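Local structure of putative phophotriesterase (Proteus mirabilis, 3RHG) at residues A[58-63]-A[296-300]; A[27-33]-A[69-74]. The protein probably hydrolyses ester bonds with a pair of zinc ions, as a member of the phosphotriesterase family of metal-dependent hydrolases. All blocks are in the same frame, centred on the assembly; numbering follows the deposited sequence. Where two conformers were deposited one is given.

Interaction 1 of 2, residues A[58-63]-A[296-300]; sequences LKYDPY and FLKQM. With BEZ (benzoic acid), chain D.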
ATOM      1  N   LEU A  58       7.788  -7.023   4.970  1.00 24.05           N
ATOM      2  CA  LEU A  58       7.379  -8.031   4.003  1.00 22.11           C
ATOM      3  C   LEU A  58       6.851  -7.377   2.726  1.00 20.52           C
ATOM      4  O   LEU A  58       6.879  -7.979   1.656  1.00 21.92           O
ATOM      5  CB  LEU A  58       6.310  -8.955   4.595  1.00 23.12           C
ATOM      6  CG  LEU A  58       6.794  -9.878   5.722  1.00 23.93           C
ATOM      7  CD1 LEU A  58       5.619 -10.656   6.323  1.00 30.64           C
ATOM      8  CD2 LEU A  58       7.897 -10.828   5.233  1.00 28.54           C
ATOM      9  N   LYS A  59       6.358  -6.146   2.830  1.00 21.67           N
ATOM     10  CA  LYS A  59       5.861  -5.420   1.666  0.50 20.85           C
ATOM     11  C   LYS A  59       6.967  -5.014   0.694  1.00 22.62           C
ATOM     12  O   LYS A  59       6.670  -4.554  -0.416  1.00 21.72           O
ATOM     13  CB  LYS A  59       5.048  -4.189   2.082  0.50 19.25           C
ATOM     14  CG  LYS A  59       3.615  -4.518   2.477  0.50 21.57           C
ATOM     15  CD  LYS A  59       2.804  -3.257   2.762  0.50 23.09           C
ATOM     16  CE  LYS A  59       1.405  -3.614   3.250  0.50 21.69           C
ATOM     17  NZ  LYS A  59       0.682  -4.529   2.319  0.50 22.48           N
ATOM     18  N   TYR A  60       8.228  -5.198   1.106  1.00 22.06           N
ATOM     19  CA  TYR A  60       9.399  -4.865   0.270  1.00 23.85           C
ATOM     20  C   TYR A  60      10.314  -6.060   0.004  1.00 24.23           C
ATOM     21  O   TYR A  60      11.072  -6.058  -0.955  1.00 23.91           O
ATOM     22  CB  TYR A  60      10.152  -3.602   0.794  1.00 24.27           C
ATOM     23  CG  TYR A  60       9.210  -2.450   0.661  1.00 23.00           C
ATOM     24  CD1 TYR A  60       9.064  -1.779  -0.562  1.00 25.23           C
ATOM     25  CD2 TYR A  60       8.330  -2.141   1.687  1.00 26.77           C
ATOM     26  CE1 TYR A  60       8.113  -0.777  -0.718  1.00 26.24           C
ATOM     27  CE2 TYR A  60       7.373  -1.147   1.530  1.00 25.40           C
ATOM     28  CZ  TYR A  60       7.267  -0.479   0.332  1.00 27.17           C
ATOM     29  OH  TYR A  60       6.291   0.481   0.181  1.00 29.85           O
ATOM     30  N   ASP A  61      10.222  -7.093   0.844  1.00 22.42           N
ATOM     31  CA  ASP A  61      11.031  -8.290   0.649  1.00 23.78           C
ATOM     32  C   ASP A  61      10.235  -9.505   1.110  1.00 23.19           C
ATOM     33  O   ASP A  61      10.540 -10.127   2.131  1.00 25.15           O
ATOM     34  CB  ASP A  61      12.358  -8.143   1.396  1.00 22.55           C
ATOM     35  CG  ASP A  61      13.416  -9.117   0.907  1.00 26.12           C
ATOM     36  OD1 ASP A  61      13.072 -10.025   0.118  1.00 28.53           O
ATOM     37  OD2 ASP A  61      14.589  -8.979   1.328  1.00 28.19           O
ATOM     38  N   PRO A  62       9.162  -9.825   0.368  1.00 21.40           N
ATOM     39  CA  PRO A  62       8.278 -10.911   0.788  1.00 22.68           C
ATOM     40  C   PRO A  62       8.942 -12.291   0.766  1.00 22.05           C
ATOM     41  O   PRO A  62       8.614 -13.153   1.594  1.00 24.38           O
ATOM     42  CB  PRO A  62       7.153 -10.870  -0.264  1.00 25.61           C
ATOM     43  CG  PRO A  62       7.783 -10.181  -1.478  1.00 23.59           C
ATOM     44  CD  PRO A  62       8.676  -9.145  -0.852  1.00 22.62           C
ATOM     45  N   TYR A  63       9.862 -12.497  -0.174  1.00 22.95           N
ATOM     46  CA  TYR A  63      10.357 -13.841  -0.478  1.00 24.31           C
ATOM     47  C   TYR A  63      11.502 -14.306   0.414  1.00 25.91           C
ATOM     48  O   TYR A  63      11.925 -15.463   0.317  1.00 28.15           O
ATOM     49  CB  TYR A  63      10.809 -13.917  -1.942  1.00 25.14           C
ATOM     50  CG  TYR A  63       9.711 -13.687  -2.968  1.00 23.90           C
ATOM     51  CD1 TYR A  63       8.386 -14.038  -2.709  1.00 25.45           C
ATOM     52  CD2 TYR A  63      10.007 -13.133  -4.209  1.00 28.82           C
ATOM     53  CE1 TYR A  63       7.391 -13.843  -3.662  1.00 25.80           C
ATOM     54  CE2 TYR A  63       9.016 -12.930  -5.177  1.00 29.90           C
ATOM     55  CZ  TYR A  63       7.712 -13.280  -4.901  1.00 25.09           C
ATOM     56  OH  TYR A  63       6.748 -13.062  -5.866  1.00 28.23           O
ATOM     57  N   PHE A 296      -1.234 -15.573  -2.207  1.00 19.86           N
ATOM     58  CA  PHE A 296      -0.260 -16.638  -2.402  1.00 18.31           C
ATOM     59  C   PHE A 296       0.856 -16.593  -1.373  1.00 20.20           C
ATOM     60  O   PHE A 296       1.777 -17.413  -1.429  1.00 21.47           O
ATOM     61  CB  PHE A 296       0.306 -16.635  -3.835  1.00 20.92           C
ATOM     62  CG  PHE A 296       1.411 -15.616  -4.091  1.00 19.60           C
ATOM     63  CD1 PHE A 296       2.741 -16.032  -4.167  1.00 21.21           C
ATOM     64  CD2 PHE A 296       1.115 -14.260  -4.314  1.00 19.03           C
ATOM     65  CE1 PHE A 296       3.784 -15.110  -4.416  1.00 20.30           C
ATOM     66  CE2 PHE A 296       2.134 -13.318  -4.573  1.00 20.25           C
ATOM     67  CZ  PHE A 296       3.467 -13.747  -4.644  1.00 21.29           C
ATOM     68  N   LEU A 297       0.746 -15.642  -0.441  1.00 20.65           N
ATOM     69  CA  LEU A 297       1.709 -15.413   0.636  1.00 19.20           C
ATOM     70  C   LEU A 297       0.938 -15.204   1.920  1.00 21.76           C
ATOM     71  O   LEU A 297      -0.169 -14.661   1.887  1.00 23.03           O
ATOM     72  CB  LEU A 297       2.544 -14.158   0.357  1.00 21.75           C
ATOM     73  CG  LEU A 297       3.459 -14.152  -0.871  1.00 20.27           C
ATOM     74  CD1 LEU A 297       3.927 -12.729  -1.230  1.00 22.21           C
ATOM     75  CD2 LEU A 297       4.688 -15.116  -0.681  1.00 22.18           C
ATOM     76  N   LYS A 298       1.506 -15.609   3.053  1.00 21.34           N
ATOM     77  CA  LYS A 298       0.782 -15.450   4.303  1.00 21.22           C
ATOM     78  C   LYS A 298       0.527 -13.977   4.611  1.00 20.45           C
ATOM     79  O   LYS A 298      -0.445 -13.643   5.288  1.00 22.94           O
ATOM     80  CB  LYS A 298       1.511 -16.146   5.473  1.00 24.73           C
ATOM     81  CG  LYS A 298       1.573 -17.669   5.349  1.00 24.57           C
ATOM     82  CD  LYS A 298       2.012 -18.295   6.659  1.00 29.24           C
ATOM     83  CE  LYS A 298       2.191 -19.791   6.514  1.00 28.07           C
ATOM     84  NZ  LYS A 298       2.623 -20.421   7.805  1.00 29.59           N
ATOM     85  N   GLN A 299       1.411 -13.094   4.141  1.00 22.27           N
ATOM     86  CA  GLN A 299       1.262 -11.675   4.437  1.00 22.80           C
ATOM     87  C   GLN A 299      -0.003 -11.095   3.799  1.00 21.69           C
ATOM     88  O   GLN A 299      -0.465 -10.017   4.194  1.00 22.63           O
ATOM     89  CB  GLN A 299       2.472 -10.878   3.954  1.00 21.99           C
ATOM     90  CG  GLN A 299       2.479 -10.658   2.464  1.00 22.20           C
ATOM     91  CD  GLN A 299       3.795 -10.051   2.017  1.00 24.78           C
ATOM     92  OE1 GLN A 299       4.782 -10.760   1.823  1.00 24.47           O
ATOM     93  NE2 GLN A 299       3.818  -8.728   1.867  1.00 24.70           N
ATOM     94  N   MET A 300      -0.573 -11.803   2.825  1.00 20.84           N
ATOM     95  CA  MET A 300      -1.772 -11.289   2.176  1.00 19.53           C
ATOM     96  C   MET A 300      -3.060 -11.568   2.952  1.00 22.15           C
ATOM     97  O   MET A 300      -4.116 -10.974   2.672  1.00 22.38           O
ATOM     98  CB  MET A 300      -1.886 -11.818   0.752  1.00 21.25           C
ATOM     99  CG  MET A 300      -0.696 -11.419  -0.096  1.00 18.34           C
ATOM    100  SD  MET A 300      -0.713 -12.073  -1.764  1.00 20.54           S
ATOM    101  CE  MET A 300      -2.182 -11.261  -2.465  1.00 20.92           C
TER
HETATM  102  C   BEZ D 369       5.300 -12.575 -10.535  1.00 36.16           C
HETATM  103  O1  BEZ D 369       5.225 -12.876 -11.746  1.00 38.65           O
HETATM  104  O2  BEZ D 369       6.421 -12.535  -9.974  1.00 40.04           O
HETATM  105  C1  BEZ D 369       4.068 -12.260  -9.748  1.00 28.24           C
HETATM  106  C2  BEZ D 369       2.797 -12.435 -10.303  1.00 30.56           C
HETATM  107  C3  BEZ D 369       1.663 -12.149  -9.545  1.00 29.17           C
HETATM  108  C4  BEZ D 369       1.794 -11.670  -8.249  1.00 28.43           C
HETATM  109  C5  BEZ D 369       3.062 -11.484  -7.706  1.00 27.32           C
HETATM  110  C6  BEZ D 369       4.204 -11.781  -8.446  1.00 30.20           C
HETATM  111  O   HOH W   1       1.364  -7.370   2.447  1.00 26.74           O

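Interaction 2 of 2, residues A[27-33]-A[69-74]; sequences FNDLSGV and MDKKPI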
ATOM      1  N   PHE A  27      -3.778 -23.376  -0.977  1.00 20.60           N
ATOM      2  CA  PHE A  27      -2.645 -24.168  -0.497  1.00 20.26           C
ATOM      3  C   PHE A  27      -1.545 -24.155  -1.549  1.00 22.19           C
ATOM      4  O   PHE A  27      -1.731 -24.604  -2.692  1.00 23.50           O
ATOM      5  CB  PHE A  27      -3.083 -25.599  -0.164  1.00 21.14           C
ATOM      6  CG  PHE A  27      -4.181 -25.653   0.866  1.00 22.63           C
ATOM      7  CD1 PHE A  27      -3.886 -25.468   2.219  1.00 26.20           C
ATOM      8  CD2 PHE A  27      -5.509 -25.861   0.495  1.00 24.11           C
ATOM      9  CE1 PHE A  27      -4.878 -25.477   3.178  1.00 26.00           C
ATOM     10  CE2 PHE A  27      -6.515 -25.874   1.454  1.00 24.64           C
ATOM     11  CZ  PHE A  27      -6.205 -25.679   2.798  1.00 25.72           C
ATOM     12  N   ASN A  28      -0.412 -23.577  -1.164  1.00 22.46           N
ATOM     13  CA  ASN A  28       0.757 -23.529  -2.004  1.00 21.54           C
ATOM     14  C   ASN A  28       1.969 -23.486  -1.091  1.00 21.48           C
ATOM     15  O   ASN A  28       1.851 -23.176   0.095  1.00 23.04           O
ATOM     16  CB  ASN A  28       0.712 -22.334  -2.979  1.00 19.24           C
ATOM     17  CG  ASN A  28       0.807 -20.973  -2.272  1.00 21.12           C
ATOM     18  OD1 ASN A  28       0.212 -20.754  -1.214  1.00 24.17           O
ATOM     19  ND2 ASN A  28       1.563 -20.060  -2.862  1.00 22.55           N
ATOM     20  N   ASP A  29       3.130 -23.817  -1.631  1.00 24.16           N
ATOM     21  CA  ASP A  29       4.320 -23.939  -0.804  1.00 29.69           C
ATOM     22  C   ASP A  29       5.445 -23.485  -1.710  1.00 32.16           C
ATOM     23  O   ASP A  29       5.678 -24.099  -2.755  1.00 35.15           O
ATOM     24  CB  ASP A  29       4.507 -25.408  -0.383  1.00 30.85           C
ATOM     25  CG  ASP A  29       5.671 -25.607   0.594  1.00 32.95           C
ATOM     26  OD1 ASP A  29       6.458 -24.663   0.810  1.00 37.44           O
ATOM     27  OD2 ASP A  29       5.808 -26.721   1.139  1.00 37.03           O
ATOM     28  N   LEU A  30       6.102 -22.390  -1.342  1.00 30.90           N
ATOM     29  CA  LEU A  30       7.235 -21.878  -2.110  0.70 33.07           C
ATOM     30  C   LEU A  30       8.538 -22.074  -1.342  1.00 35.45           C
ATOM     31  O   LEU A  30       9.505 -21.317  -1.512  1.00 38.67           O
ATOM     32  CB  LEU A  30       7.022 -20.402  -2.441  0.70 33.50           C
ATOM     33  CG  LEU A  30       5.684 -20.143  -3.136  0.70 30.43           C
ATOM     34  CD1 LEU A  30       5.434 -18.660  -3.280  0.70 29.32           C
ATOM     35  CD2 LEU A  30       5.612 -20.854  -4.494  0.70 31.08           C
ATOM     36  N   SER A  31       8.565 -23.099  -0.502  1.00 36.37           N
ATOM     37  CA  SER A  31       9.718 -23.385   0.363  1.00 41.72           C
ATOM     38  C   SER A  31      11.022 -23.673  -0.351  1.00 44.35           C
ATOM     39  O   SER A  31      12.090 -23.564   0.254  1.00 51.95           O
ATOM     40  CB  SER A  31       9.408 -24.575   1.260  1.00 39.82           C
ATOM     41  OG  SER A  31       8.526 -24.201   2.285  1.00 42.03           O
ATOM     42  N   GLY A  32      10.951 -24.057  -1.621  1.00 45.99           N
ATOM     43  CA  GLY A  32      12.163 -24.402  -2.369  1.00 45.60           C
ATOM     44  C   GLY A  32      12.847 -23.206  -3.012  1.00 46.17           C
ATOM     45  O   GLY A  32      13.916 -23.348  -3.622  1.00 48.00           O
ATOM     46  N   VAL A  33      12.239 -22.027  -2.865  1.00 43.32           N
ATOM     47  CA  VAL A  33      12.738 -20.804  -3.490  1.00 40.57           C
ATOM     48  C   VAL A  33      12.760 -19.591  -2.543  1.00 41.19           C
ATOM     49  O   VAL A  33      12.580 -18.447  -2.980  1.00 37.57           O
ATOM     50  CB  VAL A  33      11.910 -20.436  -4.760  1.00 42.14           C
ATOM     51  CG1 VAL A  33      12.180 -21.446  -5.889  1.00 44.49           C
ATOM     52  CG2 VAL A  33      10.393 -20.359  -4.430  1.00 41.17           C
ATOM     53  N   MET A  69       6.502 -18.149   2.923  1.00 25.48           N
ATOM     54  CA  MET A  69       6.649 -18.998   1.744  1.00 25.36           C
ATOM     55  C   MET A  69       6.249 -20.452   2.012  1.00 29.35           C
ATOM     56  O   MET A  69       6.256 -21.273   1.095  1.00 30.42           O
ATOM     57  CB  MET A  69       8.136 -18.978   1.313  1.00 26.73           C
ATOM     58  CG  MET A  69       8.688 -17.579   1.058  1.00 26.96           C
ATOM     59  SD  MET A  69       7.986 -16.913  -0.450  1.00 29.89           S
ATOM     60  CE  MET A  69       9.179 -17.541  -1.632  1.00 33.76           C
ATOM     61  N   ASP A  70       5.911 -20.763   3.265  1.00 28.66           N
ATOM     62  CA  ASP A  70       5.714 -22.142   3.703  1.00 28.01           C
ATOM     63  C   ASP A  70       4.281 -22.579   3.461  1.00 28.47           C
ATOM     64  O   ASP A  70       3.434 -21.759   3.068  1.00 27.46           O
ATOM     65  CB  ASP A  70       6.066 -22.243   5.192  1.00 29.10           C
ATOM     66  CG  ASP A  70       6.453 -23.651   5.635  1.00 37.27           C
ATOM     67  OD1 ASP A  70       6.433 -24.619   4.837  1.00 33.93           O
ATOM     68  OD2 ASP A  70       6.797 -23.778   6.822  1.00 46.25           O
ATOM     69  N   LYS A  71       4.013 -23.867   3.676  1.00 29.76           N
ATOM     70  CA  LYS A  71       2.656 -24.409   3.541  1.00 25.86           C
ATOM     71  C   LYS A  71       1.627 -23.646   4.393  1.00 27.45           C
ATOM     72  O   LYS A  71       1.963 -23.057   5.440  1.00 28.88           O
ATOM     73  CB  LYS A  71       2.620 -25.916   3.822  1.00 36.58           C
ATOM     74  CG  LYS A  71       3.295 -26.327   5.097  1.00 40.43           C
ATOM     75  CD  LYS A  71       3.545 -27.848   5.151  1.00 46.17           C
ATOM     76  CE  LYS A  71       2.271 -28.628   5.375  1.00 47.35           C
ATOM     77  NZ  LYS A  71       2.573 -30.036   5.842  1.00 46.42           N
ATOM     78  N   LYS A  72       0.384 -23.643   3.923  1.00 25.79           N
ATOM     79  CA  LYS A  72      -0.678 -22.858   4.539  1.00 24.95           C
ATOM     80  C   LYS A  72      -1.538 -23.770   5.419  1.00 26.04           C
ATOM     81  O   LYS A  72      -2.182 -24.688   4.915  1.00 29.73           O
ATOM     82  CB  LYS A  72      -1.538 -22.185   3.445  1.00 21.91           C
ATOM     83  CG  LYS A  72      -0.709 -21.444   2.365  1.00 23.43           C
ATOM     84  CD  LYS A  72       0.137 -20.334   2.995  1.00 23.98           C
ATOM     85  CE  LYS A  72       0.970 -19.563   1.958  1.00 20.91           C
ATOM     86  NZ  LYS A  72       1.884 -20.460   1.201  1.00 22.77           N
ATOM     87  N   PRO A  73      -1.544 -23.540   6.741  1.00 25.42           N
ATOM     88  CA  PRO A  73      -2.375 -24.394   7.614  1.00 28.06           C
ATOM     89  C   PRO A  73      -3.865 -24.265   7.300  1.00 28.72           C
ATOM     90  O   PRO A  73      -4.367 -23.148   7.085  1.00 27.20           O
ATOM     91  CB  PRO A  73      -2.087 -23.854   9.022  1.00 29.09           C
ATOM     92  CG  PRO A  73      -0.745 -23.177   8.896  1.00 29.56           C
ATOM     93  CD  PRO A  73      -0.737 -22.577   7.511  1.00 26.19           C
ATOM     94  N   ILE A  74      -4.573 -25.393   7.279  1.00 27.88           N
ATOM     95  CA  ILE A  74      -5.998 -25.365   6.968  1.00 29.09           C
ATOM     96  C   ILE A  74      -6.815 -24.427   7.882  1.00 29.39           C
ATOM     97  O   ILE A  74      -7.739 -23.771   7.411  1.00 29.79           O
ATOM     98  CB  ILE A  74      -6.630 -26.787   6.896  1.00 24.42           C
ATOM     99  CG1 ILE A  74      -8.051 -26.694   6.318  1.00 28.95           C
ATOM    100  CG2 ILE A  74      -6.633 -27.432   8.285  1.00 30.76           C
ATOM    101  CD1 ILE A  74      -8.616 -28.014   5.856  1.00 31.36           C
TER
HETATM  102  O   HOH W   2      -0.182 -25.192   1.595  1.00 27.78           O

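Interaction 1 of 2, residues A[58-63]-A[296-300]
At the mouth of the phosphotriesterase (βα)8-barrel, Y63 and F296 meet in the wall of the pocket that holds benzoic acid, where the loop after strand 289-291 packs against the long excursion that follows strand 19-24. The two aromatic side chains cross at about a right angle: the hydroxyl of Y63 lies near the plane of the F296 ring, at its edge, with OH 3.6 Å from F296 CZ. The ligand ring nestles beside both, F296 CE2 standing 3.7 Å from BEZ C5 and Y63 OH 3.8 Å from BEZ C6. In F296 a chi1 of 81° sets CG between the backbone N and the carbonyl carbon, which brings the far edge of the ring to Y63, and L297 CG sits over the centre of one face. F296 also neighbours H25 and D294, both zinc ligands, so the same ring borders the metal centre; F261 meets the ring of Y63 and continues the pocket wall. Behind the aromatics, L297 CD1 packs on P62 CB at 3.8 Å.

Farther from the ligand, Q299 and L58 run past each other in opposite directions. Extended beyond CG, the Q299 chain carries its amide alongside L58: NE2 donates to L58 O over 3.2 Å, a bond that leaves close to the amide plane but arrives from above the L58 carbonyl plane. NE2 also donates to a water at 2.9 Å, which in the modelled conformer of K59 accepts from K59 NZ too. OE1 takes a hydrogen bond from N68 ND2 while lying against P62 CB.

Interaction 2 of 2, residues A[27-33]-A[69-74]
K72 reaches across to N28 with its ammonium group and ties together two extended, irregular segments that run nearly antiparallel, the loop leaving strand 19-24 and the linker between helices 66-69 and 74-86. NZ donates to N28 O at 2.9 Å and to N28 OD1 at 3.0 Å, approaching both from above their carbonyl planes, and to D70 O in its own segment at 2.8 Å. Bends at chi2 and chi4 fold the lysine chain back to reach these three oxygens. The other end of the N28 amide is used as well, ND2 donating to F296 O. A water links the backbones nearby, accepting from K72 N and donating to N28 O.

Farther along, L30 N gives M69 O a short bond of 2.7 Å, nearly along the C=O axis. D29 forms an Asx turn: OD1 accepts from S31 N and, through its syn lone pair, from S31 OG at 2.6 Å. M69 CE packs on L30 CB in the modelled conformer of L30, and at the opposite end of the contact the edge of the F27 ring faces K72 O and I74 CA. With D29 OD1 and D70 OD1 4.0 Å apart, the donors of S31 probably help D29 tolerate its like-charged neighbour. The buried K72 charge is met by three uncharged oxygens; NZ on OD1 and F296 O on ND2 hold both ends of the N28 amide, probably fixing its rotation near the zinc ligand H25.

In the fold
Both interactions lie at the same end of the barrel, their centres about 12 Å apart, and their segments alternate along the chain in the order 27-33, 58-63, 69-74, 296-300. Three of the four belong to the excursion between strands 19-24 and 89-94; the fourth follows strand 289-291, so the loops after the first and last strands of the parallel sheet come together here. M69, at the start of 69-74, joins the contacts: its SD packs on Y63 CD1 and L297 CD2. N28 completes the connection by reaching the 296-300 loop, tying interaction 2 to the wall of the benzoic acid pocket beside the zinc site.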